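Local coordinates for alpha-L-arabinosidase (Xanthomonas axonopodis pv. citri, PDB 6D25), which probably hydrolyses alpha-L-arabinofuranosyl side groups of arabinoxylans, including those on internally di-substituted xylose units, as a trimeric family GH51 glycoside hydrolase, at residues 94-99 / 150-155; 109-114 / 134-139; 352-357 / 446-451; 472-477 / 510-515. All blocks are in the same frame, centred on the assembly; numbering follows the deposited sequence.

Interaction 1. Residues 94-99 / 150-155; sequences IRWPGG and AYIAGN
Arg-95 and Tyr-151 both turn their CG away from the backbone N (chi1 -178° and 175°), which lays the two side chains alongside each other on one face of the sheet. The aliphatic part of Arg-95 then runs over the phenol ring: CB and CG pass near CD2, and CD sits 3.8 Å from the ring centroid of Tyr-151, a CH-pi contact over the face. A bend at chi3 carries the guanidinium onward to a salt bridge with Glu-324, and Phe-52 adds a cation-pi contact. Three backbone bonds join the strands: Tyr-151 N to Ile-94 O (3.0 Å), Trp-96 N to Tyr-151 O (3.0 Å) and Ala-153 N to Trp-96 O (2.9 Å). These are neighbouring parallel strands of the eight-stranded beta/alpha barrel, the catalytic fold of GH51 enzymes, linked by a beta-alpha-beta crossover through helix 136-146. On the face bearing Trp-96 and Ile-152, the side chains again point the same way, and Ile-152 CD1 meets the indole at its edge, 3.8 Å from Trp-96 CE3. Indole NE1 is hydrogen-bonded to His-55. Past the strand end, the cis peptide bond before Pro-97 and another before Gly-99 redirect the chain. Ala-153 CB packs closely against this segment, 3.1 Å from Gly-98 O and 4.2 Å from Pro-97 CD.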
loop_
_atom_site.group_PDB
_atom_site.type_symbol
_atom_site.label_atom_id
_atom_site.label_comp_id
_atom_site.label_asym_id
_atom_site.label_seq_id
_atom_site.Cartn_x
_atom_site.Cartn_y
_atom_site.Cartn_z
ATOM N N ILE A 94 10.373 6.515 26.564
ATOM C CA ILE A 94 9.934 7.668 25.795
ATOM C C ILE A 94 9.529 7.190 24.402
ATOM O O ILE A 94 10.340 6.530 23.712
ATOM C CB ILE A 94 11.034 8.737 25.668
ATOM C CG1 ILE A 94 11.540 9.211 27.030
ATOM C CG2 ILE A 94 10.514 9.903 24.814
ATOM C CD1 ILE A 94 12.758 10.131 26.946
ATOM N N ARG A 95 8.328 7.572 23.991
ATOM C CA ARG A 95 7.847 7.338 22.620
ATOM C C ARG A 95 8.283 8.496 21.721
ATOM O O ARG A 95 8.110 9.664 22.087
ATOM C CB ARG A 95 6.324 7.191 22.570
ATOM C CG ARG A 95 5.868 6.902 21.146
ATOM C CD ARG A 95 4.473 6.392 20.793
ATOM N NE ARG A 95 3.449 7.284 21.138
ATOM C CZ ARG A 95 2.356 7.589 20.425
ATOM N NH1 ARG A 95 2.127 7.194 19.161
ATOM N NH2 ARG A 95 1.491 8.370 21.034
ATOM N N TRP A 96 8.864 8.169 20.578
ATOM C CA TRP A 96 9.420 9.121 19.641
ATOM C C TRP A 96 9.408 8.504 18.243
ATOM O O TRP A 96 9.601 7.292 18.148
ATOM C CB TRP A 96 10.843 9.492 20.100
ATOM C CG TRP A 96 11.670 10.269 19.131
ATOM C CD1 TRP A 96 11.795 11.628 19.081
ATOM C CD2 TRP A 96 12.536 9.760 18.106
ATOM N NE1 TRP A 96 12.666 11.987 18.089
ATOM C CE2 TRP A 96 13.126 10.874 17.472
ATOM C CE3 TRP A 96 12.859 8.485 17.642
ATOM C CZ2 TRP A 96 13.999 10.748 16.399
ATOM C CZ3 TRP A 96 13.753 8.350 16.595
ATOM C CH2 TRP A 96 14.289 9.469 15.960
ATOM N N PRO A 97 9.218 9.262 17.155
ATOM C CA PRO A 97 9.091 10.724 17.096
ATOM C C PRO A 97 7.659 11.256 16.920
ATOM O O PRO A 97 7.453 12.434 16.590
ATOM C CB PRO A 97 9.915 11.059 15.851
ATOM C CG PRO A 97 9.603 9.910 14.918
ATOM C CD PRO A 97 9.539 8.723 15.846
ATOM N N GLY A 98 6.651 10.438 17.183
ATOM C CA GLY A 98 5.278 10.882 17.150
ATOM C C GLY A 98 4.345 9.764 17.566
ATOM O O GLY A 98 4.836 8.741 18.010
ATOM N N GLY A 99 3.017 9.961 17.504
ATOM C CA GLY A 99 2.407 11.196 17.056
ATOM C C GLY A 99 2.219 11.244 15.556
ATOM O O GLY A 99 2.792 10.433 14.812
ATOM N N ALA A 150 13.585 2.967 24.778
ATOM C CA ALA A 150 13.098 3.596 23.558
ATOM C C ALA A 150 11.796 2.908 23.128
ATOM O O ALA A 150 11.740 1.671 23.023
ATOM C CB ALA A 150 14.137 3.442 22.468
ATOM N N TYR A 151 10.766 3.702 22.861
ATOM C CA TYR A 151 9.563 3.280 22.226
ATOM C C TYR A 151 9.507 3.999 20.867
ATOM O O TYR A 151 9.186 5.186 20.797
ATOM C CB TYR A 151 8.396 3.572 23.168
ATOM C CG TYR A 151 6.998 3.311 22.650
ATOM C CD1 TYR A 151 6.744 2.763 21.411
ATOM C CD2 TYR A 151 5.917 3.591 23.476
ATOM C CE1 TYR A 151 5.441 2.533 20.997
ATOM C CE2 TYR A 151 4.607 3.358 23.068
ATOM C CZ TYR A 151 4.363 2.829 21.824
ATOM O OH TYR A 151 3.081 2.630 21.411
ATOM N N ILE A 152 9.871 3.304 19.799
ATOM C CA ILE A 152 10.024 3.914 18.484
ATOM C C ILE A 152 8.690 3.847 17.761
ATOM O O ILE A 152 8.113 2.779 17.694
ATOM C CB ILE A 152 11.116 3.188 17.673
ATOM C CG1 ILE A 152 12.487 3.339 18.321
ATOM C CG2 ILE A 152 11.121 3.657 16.206
ATOM C CD1 ILE A 152 12.999 4.755 18.320
ATOM N N ALA A 153 8.259 4.957 17.175
ATOM C CA ALA A 153 7.018 5.044 16.382
ATOM C C ALA A 153 7.381 4.988 14.900
ATOM O O ALA A 153 8.012 5.909 14.379
ATOM C CB ALA A 153 6.250 6.292 16.713
ATOM N N GLY A 154 7.003 3.885 14.249
ATOM C CA GLY A 154 7.338 3.665 12.832
ATOM C C GLY A 154 6.284 4.200 11.868
ATOM O O GLY A 154 5.080 4.371 12.199
ATOM N N ASN A 155 6.737 4.500 10.658
ATOM C CA ASN A 155 5.935 5.093 9.588
ATOM C C ASN A 155 5.274 3.967 8.775
ATOM O O ASN A 155 5.941 3.219 8.037
ATOM C CB ASN A 155 6.814 5.962 8.683
ATOM C CG ASN A 155 6.055 6.665 7.566
ATOM O OD1 ASN A 155 4.975 6.231 7.188
ATOM N ND2 ASN A 155 6.614 7.731 6.996
#

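Interaction 2. Residues 109-114 / 134-139; sequences DGVGTP and FGTHEF
A water links Gly-110 to the start of helix 136-146, where the loop after barrel strand 93-96 packs on the N-terminus of the helix that leads to strand 149-154. Water 1 donates to Gly-110 O (2.7 Å) and to Glu-138 OE1 (2.7 Å) and accepts from His-137 N (2.9 Å). A bend at chi2 (77°) folds the Glu-138 carboxylate back to the N-cap, where OE1 takes the N-H of Gly-135 at 2.8 Å. That amide approaches on the anti side of the carboxylate, 34° out of its plane. The other oxygen, OE2, forms salt bridges with Arg-117 and Arg-133. Backbone packing is close: Gly-135 CA points a hydrogen at Gly-110 O, with 3.3 Å between the heavy atoms, and the CA atoms of the two glycines lie 4.2 Å apart. Apolar contact comes from Val-111, whose CG1 lies alongside Thr-136 with 3.9 Å to its CB, and nears the edge of the His-137 ring, 4.3 Å from CD2. The polar ends of these two helix residues turn to helix 161-172, where Thr-136 OG1 bonds Trp-167 and His-137 NE2 bonds Tyr-170. With two arginines on one oxygen and N-H and water donors on the other, Glu-138 is probably held as a carboxylate, and the nearby helix N-terminus would be expected to favour that charge.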
loop_
_atom_site.group_PDB
_atom_site.type_symbol
_atom_site.label_atom_id
_atom_site.label_comp_id
_atom_site.label_asym_id
_atom_site.label_seq_id
_atom_site.Cartn_x
_atom_site.Cartn_y
_atom_site.Cartn_z
ATOM N N ASP A 109 16.322 10.462 6.792
ATOM C CA ASP A 109 16.474 11.916 6.836
ATOM C C ASP A 109 17.202 12.340 8.119
ATOM O O ASP A 109 17.708 13.448 8.208
ATOM C CB ASP A 109 15.129 12.627 6.766
ATOM C CG ASP A 109 14.406 12.512 5.417
ATOM O OD1 ASP A 109 15.047 12.148 4.425
ATOM O OD2 ASP A 109 13.187 12.802 5.367
ATOM N N GLY A 110 17.201 11.493 9.140
ATOM C CA GLY A 110 17.739 11.851 10.427
ATOM C C GLY A 110 19.030 11.141 10.807
ATOM O O GLY A 110 19.381 11.139 11.997
ATOM N N VAL A 111 19.738 10.543 9.845
ATOM C CA VAL A 111 21.036 9.934 10.136
ATOM C C VAL A 111 22.083 10.499 9.187
ATOM O O VAL A 111 21.779 11.006 8.105
ATOM C CB VAL A 111 20.992 8.391 10.077
ATOM C CG1 VAL A 111 19.955 7.836 11.037
ATOM C CG2 VAL A 111 20.769 7.855 8.677
ATOM N N GLY A 112 23.320 10.341 9.589
ATOM C CA GLY A 112 24.448 10.738 8.775
ATOM C C GLY A 112 24.933 12.091 9.196
ATOM O O GLY A 112 24.389 12.697 10.134
ATOM N N THR A 113 25.982 12.561 8.511
ATOM C CA THR A 113 26.552 13.856 8.794
ATOM C C THR A 113 25.417 14.900 8.886
ATOM O O THR A 113 24.592 14.984 7.993
ATOM C CB THR A 113 27.479 14.250 7.641
ATOM O OG1 THR A 113 28.516 13.261 7.520
ATOM C CG2 THR A 113 28.085 15.638 7.798
ATOM N N PRO A 114 25.388 15.711 9.971
ATOM C CA PRO A 114 24.219 16.627 10.157
ATOM C C PRO A 114 23.996 17.589 8.998
ATOM O O PRO A 114 22.851 17.777 8.635
ATOM C CB PRO A 114 24.621 17.398 11.413
ATOM C CG PRO A 114 25.340 16.343 12.247
ATOM C CD PRO A 114 26.190 15.599 11.231
ATOM N N PHE A 134 18.086 16.388 15.309
ATOM C CA PHE A 134 17.777 15.384 16.281
ATOM C C PHE A 134 17.145 14.203 15.547
ATOM O O PHE A 134 15.973 14.286 15.127
ATOM C CB PHE A 134 16.813 15.923 17.345
ATOM C CG PHE A 134 16.622 15.051 18.566
ATOM C CD1 PHE A 134 17.479 15.140 19.636
ATOM C CD2 PHE A 134 15.559 14.174 18.674
ATOM C CE1 PHE A 134 17.298 14.429 20.802
ATOM C CE2 PHE A 134 15.369 13.428 19.829
ATOM C CZ PHE A 134 16.243 13.555 20.893
ATOM N N GLY A 135 17.939 13.148 15.342
ATOM C CA GLY A 135 17.540 11.987 14.601
ATOM C C GLY A 135 17.767 10.711 15.403
ATOM O O GLY A 135 17.868 10.748 16.637
ATOM N N THR A 136 17.873 9.585 14.698
ATOM C CA THR A 136 17.973 8.270 15.370
ATOM C C THR A 136 19.095 8.248 16.424
ATOM O O THR A 136 18.880 7.816 17.563
ATOM C CB THR A 136 18.162 7.117 14.368
ATOM O OG1 THR A 136 16.957 6.956 13.647
ATOM C CG2 THR A 136 18.502 5.819 15.059
ATOM N N HIS A 137 20.299 8.653 16.074
ATOM C CA HIS A 137 21.391 8.531 17.010
ATOM C C HIS A 137 21.163 9.453 18.212
ATOM O O HIS A 137 21.475 9.070 19.360
ATOM C CB HIS A 137 22.739 8.852 16.357
ATOM C CG HIS A 137 23.214 7.773 15.456
ATOM N ND1 HIS A 137 24.368 7.083 15.683
ATOM C CD2 HIS A 137 22.686 7.285 14.312
ATOM C CE1 HIS A 137 24.547 6.221 14.715
ATOM N NE2 HIS A 137 23.528 6.286 13.864
ATOM N N GLU A 138 20.657 10.664 17.947
ATOM C CA GLU A 138 20.543 11.615 19.022
ATOM C C GLU A 138 19.459 11.138 19.990
ATOM O O GLU A 138 19.653 11.220 21.217
ATOM C CB GLU A 138 20.260 13.022 18.461
ATOM C CG GLU A 138 21.418 13.577 17.649
ATOM C CD GLU A 138 21.604 13.033 16.235
ATOM O OE1 GLU A 138 20.641 12.451 15.662
ATOM O OE2 GLU A 138 22.704 13.208 15.713
ATOM N N PHE A 139 18.322 10.636 19.458
ATOM C CA PHE A 139 17.288 10.128 20.351
ATOM C C PHE A 139 17.782 8.876 21.102
ATOM O O PHE A 139 17.617 8.768 22.358
ATOM C CB PHE A 139 15.989 9.818 19.615
ATOM C CG PHE A 139 14.978 9.154 20.496
ATOM C CD1 PHE A 139 14.349 9.864 21.513
ATOM C CD2 PHE A 139 14.715 7.804 20.387
ATOM C CE1 PHE A 139 13.447 9.247 22.360
ATOM C CE2 PHE A 139 13.798 7.192 21.238
ATOM C CZ PHE A 139 13.176 7.926 22.220
HETATM O O HOH W 1 21.101 10.414 13.949
#

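Interaction 3. Residues 352-357 / 446-451; sequences ASLNFD and TNLDAS
Helix 346-361 lies against the mixed beta sheet of the C-terminal region, and residues 352-357 meet the end of strand 441-447 through a pair of hydroxyls flanked by leucines. Ser-353 OG and Thr-446 OG1 are hydrogen-bonded at 2.9 Å. With chi1 of 64°, Ser-353 OG stands between its own backbone N and carbonyl carbon, where it also bonds Leu-350 O one turn back along the helix. Water 2 ties Thr-446 OG1 (2.6 Å) to Asp-357 OD2 (2.7 Å), so the threonine hydroxyl reaches two successive helix turns, and this carboxylate is gripped further by Ser-432, Tyr-401 and His-430. Beside the polar row, Leu-354 and Leu-448 reach toward each other tip to tip, CD1 of Leu-354 lying 4.0 Å from CD2 of Leu-448. Leu-354 crosses Thr-446 at about a right angle, its CD2 being 4.2 Å from the threonine CG2. Beyond the strand the chain is shaped by two Asx turns, Asn-447 OD1 accepting from Asp-449 N and Asp-449 OD1 from Ser-451 N. Helix 393-400 packs on Ser-353 through Val-397, helix 285-312 touches Leu-354 through Thr-295, and strand 424-435 brings His-430 against both leucines.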
loop_
_atom_site.group_PDB
_atom_site.type_symbol
_atom_site.label_atom_id
_atom_site.label_comp_id
_atom_site.label_asym_id
_atom_site.label_seq_id
_atom_site.Cartn_x
_atom_site.Cartn_y
_atom_site.Cartn_z
ATOM N N ALA A 352 -3.415 14.159 36.386
ATOM C CA ALA A 352 -2.412 13.084 36.408
ATOM C C ALA A 352 -2.684 12.092 37.542
ATOM O O ALA A 352 -2.618 10.880 37.312
ATOM C CB ALA A 352 -1.027 13.681 36.494
ATOM N N SER A 353 -2.987 12.561 38.767
ATOM C CA SER A 353 -3.173 11.622 39.882
ATOM C C SER A 353 -4.390 10.732 39.619
ATOM O O SER A 353 -4.322 9.510 39.879
ATOM C CB SER A 353 -3.265 12.288 41.247
ATOM O OG SER A 353 -4.414 13.103 41.313
ATOM N N LEU A 354 -5.432 11.280 39.048
ATOM C CA LEU A 354 -6.640 10.468 38.805
ATOM C C LEU A 354 -6.369 9.389 37.748
ATOM O O LEU A 354 -6.840 8.255 37.871
ATOM C CB LEU A 354 -7.798 11.370 38.398
ATOM C CG LEU A 354 -8.254 12.383 39.439
ATOM C CD1 LEU A 354 -9.278 13.319 38.837
ATOM C CD2 LEU A 354 -8.822 11.686 40.645
ATOM N N ASN A 355 -5.608 9.727 36.720
ATOM C CA ASN A 355 -5.266 8.781 35.683
ATOM C C ASN A 355 -4.359 7.669 36.220
ATOM O O ASN A 355 -4.604 6.481 35.930
ATOM C CB ASN A 355 -4.688 9.460 34.453
ATOM C CG ASN A 355 -5.778 9.996 33.561
ATOM O OD1 ASN A 355 -6.288 9.272 32.695
ATOM N ND2 ASN A 355 -6.150 11.274 33.751
ATOM N N PHE A 356 -3.349 8.019 37.008
ATOM C CA PHE A 356 -2.509 6.979 37.644
ATOM C C PHE A 356 -3.339 6.036 38.533
ATOM O O PHE A 356 -3.138 4.822 38.489
ATOM C CB PHE A 356 -1.391 7.604 38.457
ATOM C CG PHE A 356 -0.399 8.404 37.651
ATOM C CD1 PHE A 356 -0.076 8.056 36.344
ATOM C CD2 PHE A 356 0.300 9.439 38.242
ATOM C CE1 PHE A 356 0.917 8.732 35.644
ATOM C CE2 PHE A 356 1.289 10.108 37.533
ATOM C CZ PHE A 356 1.565 9.775 36.234
ATOM N N ASP A 357 -4.281 6.596 39.282
ATOM C CA ASP A 357 -5.173 5.768 40.100
ATOM C C ASP A 357 -5.893 4.769 39.189
ATOM O O ASP A 357 -5.914 3.558 39.454
ATOM C CB ASP A 357 -6.180 6.615 40.876
ATOM C CG ASP A 357 -5.623 7.510 41.985
ATOM O OD1 ASP A 357 -4.417 7.328 42.387
ATOM O OD2 ASP A 357 -6.416 8.427 42.458
ATOM N N THR A 446 -6.710 11.915 46.438
ATOM C CA THR A 446 -6.972 13.169 45.796
ATOM C C THR A 446 -8.347 13.681 46.234
ATOM O O THR A 446 -9.341 12.938 46.156
ATOM C CB THR A 446 -6.969 13.008 44.272
ATOM O OG1 THR A 446 -5.654 12.610 43.877
ATOM C CG2 THR A 446 -7.336 14.284 43.560
ATOM N N ASN A 447 -8.386 14.928 46.688
ATOM C CA ASN A 447 -9.648 15.620 46.995
ATOM C C ASN A 447 -9.973 16.500 45.782
ATOM O O ASN A 447 -9.279 17.494 45.528
ATOM C CB ASN A 447 -9.527 16.460 48.266
ATOM C CG ASN A 447 -10.830 17.097 48.730
ATOM O OD1 ASN A 447 -11.818 17.114 47.956
ATOM N ND2 ASN A 447 -10.836 17.598 49.984
ATOM N N LEU A 448 -11.019 16.139 45.053
ATOM C CA LEU A 448 -11.410 16.803 43.797
ATOM C C LEU A 448 -12.177 18.090 44.076
ATOM O O LEU A 448 -12.330 18.894 43.167
ATOM C CB LEU A 448 -12.299 15.870 42.962
ATOM C CG LEU A 448 -11.616 14.660 42.301
ATOM C CD1 LEU A 448 -11.350 13.543 43.290
ATOM C CD2 LEU A 448 -12.462 14.137 41.143
ATOM N N ASP A 449 -12.688 18.275 45.277
ATOM C CA ASP A 449 -13.541 19.427 45.587
ATOM C C ASP A 449 -12.666 20.695 45.562
ATOM O O ASP A 449 -11.615 20.750 46.205
ATOM C CB ASP A 449 -14.247 19.240 46.936
ATOM C CG ASP A 449 -15.444 20.149 47.131
ATOM O OD1 ASP A 449 -15.253 21.393 46.985
ATOM O OD2 ASP A 449 -16.563 19.607 47.437
ATOM N N ALA A 450 -13.127 21.721 44.853
ATOM C CA ALA A 450 -12.404 22.995 44.741
ATOM C C ALA A 450 -12.404 23.746 46.082
ATOM O O ALA A 450 -11.558 24.624 46.259
ATOM C CB ALA A 450 -13.028 23.880 43.668
ATOM N N SER A 451 -13.307 23.464 47.016
ATOM C CA SER A 451 -13.287 24.266 48.238
ATOM C C SER A 451 -13.525 23.456 49.524
ATOM O O SER A 451 -13.175 23.965 50.583
ATOM C CB SER A 451 -14.242 25.435 48.138
ATOM O OG SER A 451 -15.571 24.963 48.080
HETATM O O HOH W 2 -5.071 10.140 44.127
#

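Interaction 4. Residues 472-477 / 510-515; sequences ILTAPA and PAHSIV
The His-512 imidazole has Ala-475 O at its edge: NE2 donates to this carbonyl at 2.9 Å. The oxygen lies near the ring plane, but the hydrogen bond is far from straight (N-H...O 133°). ND1 is bonded to Ala-450 O, so the ring bridges two loops. It leads into the strand that carries Ile-514 and Val-515, antiparallel to strand 468-473 in the C-terminal mixed beta sheet; His-512 and Ser-513 together face Asn-447 on the other neighbouring strand as a G1 beta bulge. Leu-473 and Ile-514 form the hydrogen-bonded pair, Leu-473 N to Ile-514 O at 2.8 Å and Ile-514 N to Leu-473 O at 3.0 Å. Their side chains go to the sheet face packed by helices 346-361 and 393-400. The non-hydrogen-bonded pair, Ile-472 and Val-515, occupies the other face, where CG1 of each meet at 3.8 Å. Ile-472 CG1 lies anti to the backbone N (chi1 -178°), sending CD1 to meet the Pro-510 ring end-on at its CG and CD, 3.7 Å from CG. Thr-474 crosses His-512 at about a right angle, and water 3 links its OG1 to Ala-511 O. Ser-513 OG folds back on its own segment and donates to Pro-510 O at 2.7 Å, from above the carbonyl plane.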
loop_
_atom_site.group_PDB
_atom_site.type_symbol
_atom_site.label_atom_id
_atom_site.label_comp_id
_atom_site.label_asym_id
_atom_site.label_seq_id
_atom_site.Cartn_x
_atom_site.Cartn_y
_atom_site.Cartn_z
ATOM N N ILE A 472 2.210 16.332 50.278
ATOM C CA ILE A 472 0.988 16.953 49.762
ATOM C C ILE A 472 1.370 17.898 48.631
ATOM O O ILE A 472 2.310 18.666 48.753
ATOM C CB ILE A 472 0.164 17.685 50.842
ATOM C CG1 ILE A 472 -1.114 18.272 50.233
ATOM C CG2 ILE A 472 0.985 18.735 51.604
ATOM C CD1 ILE A 472 -2.160 18.674 51.265
ATOM N N LEU A 473 0.608 17.794 47.556
ATOM C CA LEU A 473 0.655 18.732 46.462
ATOM C C LEU A 473 -0.675 19.492 46.404
ATOM O O LEU A 473 -1.729 18.880 46.186
ATOM C CB LEU A 473 0.916 17.974 45.167
ATOM C CG LEU A 473 1.203 18.838 43.936
ATOM C CD1 LEU A 473 2.516 19.628 44.138
ATOM C CD2 LEU A 473 1.352 17.940 42.715
ATOM N N THR A 474 -0.587 20.796 46.648
ATOM C CA THR A 474 -1.730 21.680 46.649
ATOM C C THR A 474 -1.206 23.099 46.371
ATOM O O THR A 474 -0.007 23.303 46.100
ATOM C CB THR A 474 -2.558 21.556 47.945
ATOM O OG1 THR A 474 -3.813 22.235 47.796
ATOM C CG2 THR A 474 -1.853 22.096 49.162
ATOM N N ALA A 475 -2.108 24.043 46.432
ATOM C CA ALA A 475 -1.795 25.453 46.268
ATOM C C ALA A 475 -2.957 26.241 46.870
ATOM O O ALA A 475 -4.029 25.673 47.078
ATOM C CB ALA A 475 -1.571 25.806 44.807
ATOM N N PRO A 476 -2.759 27.531 47.124
ATOM C CA PRO A 476 -3.827 28.337 47.721
ATOM C C PRO A 476 -5.050 28.471 46.792
ATOM O O PRO A 476 -6.173 28.453 47.290
ATOM C CB PRO A 476 -3.170 29.700 48.014
ATOM C CG PRO A 476 -1.673 29.445 47.890
ATOM C CD PRO A 476 -1.534 28.309 46.905
ATOM N N ALA A 477 -4.852 28.466 45.485
ATOM C CA ALA A 477 -5.975 28.639 44.545
ATOM C C ALA A 477 -5.936 27.529 43.483
ATOM O O ALA A 477 -4.853 27.064 43.124
ATOM C CB ALA A 477 -5.931 30.022 43.921
ATOM N N PRO A 510 -7.006 18.331 52.620
ATOM C CA PRO A 510 -7.493 19.653 52.201
ATOM C C PRO A 510 -8.170 19.618 50.823
ATOM O O PRO A 510 -7.956 18.689 50.009
ATOM C CB PRO A 510 -6.228 20.548 52.128
ATOM C CG PRO A 510 -5.234 19.835 53.024
ATOM C CD PRO A 510 -5.556 18.365 52.792
ATOM N N ALA A 511 -8.978 20.639 50.583
ATOM C CA ALA A 511 -9.603 20.858 49.250
ATOM C C ALA A 511 -8.515 20.853 48.173
ATOM O O ALA A 511 -7.382 21.240 48.439
ATOM C CB ALA A 511 -10.378 22.152 49.268
ATOM N N HIS A 512 -8.869 20.418 46.957
ATOM C CA HIS A 512 -8.030 20.518 45.777
ATOM C C HIS A 512 -6.569 20.115 46.080
ATOM O O HIS A 512 -5.630 20.885 45.848
ATOM C CB HIS A 512 -8.143 21.907 45.144
ATOM C CG HIS A 512 -7.740 23.081 45.989
ATOM N ND1 HIS A 512 -8.673 23.983 46.457
ATOM C CD2 HIS A 512 -6.535 23.559 46.361
ATOM C CE1 HIS A 512 -8.061 24.968 47.096
ATOM N NE2 HIS A 512 -6.753 24.729 47.080
ATOM N N SER A 513 -6.381 18.870 46.530
ATOM C CA SER A 513 -5.071 18.444 46.957
ATOM C C SER A 513 -4.875 16.958 46.608
ATOM O O SER A 513 -5.835 16.194 46.458
ATOM C CB SER A 513 -4.846 18.698 48.451
ATOM O OG SER A 513 -5.538 17.753 49.249
ATOM N N ILE A 514 -3.595 16.602 46.484
ATOM C CA ILE A 514 -3.136 15.268 46.314
ATOM C C ILE A 514 -2.176 14.932 47.451
ATOM O O ILE A 514 -1.240 15.681 47.672
ATOM C CB ILE A 514 -2.407 15.108 44.967
ATOM C CG1 ILE A 514 -3.287 15.519 43.787
ATOM C CG2 ILE A 514 -1.874 13.686 44.773
ATOM C CD1 ILE A 514 -2.473 15.882 42.560
ATOM N N VAL A 515 -2.369 13.809 48.121
ATOM C CA VAL A 515 -1.366 13.350 49.096
ATOM C C VAL A 515 -0.893 11.946 48.689
ATOM O O VAL A 515 -1.640 11.156 48.102
ATOM C CB VAL A 515 -1.888 13.360 50.536
ATOM C CG1 VAL A 515 -2.356 14.752 50.952
ATOM C CG2 VAL A 515 -3.015 12.350 50.748
HETATM O O HOH W 3 -5.099 23.182 49.787
#

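How the interactions relate
The four contacts form two pairs on opposite sides of the chain's centre. Interactions 1 and 2 have centres 14 Å apart and share an aromatic seam: Trp-96 CE3 lies 3.4 Å from Phe-139 CD2, and Phe-134 meets the same indole, so helix 136-146 packs on the barrel strands. Interactions 3 and 4, centres 9 Å apart, meet where strands 441-447 and 513-519 lie side by side; Asn-447 N to Ser-513 O and Asp-449 O to His-512 N, both 2.9 Å, are probable hydrogen bonds. A glycerol, probably from the crystallisation liquor, lies about 6 Å from Gly-98, just past the C-terminal end of strand 93-96, the active-site end in beta/alpha barrels, and may mark the substrate pocket.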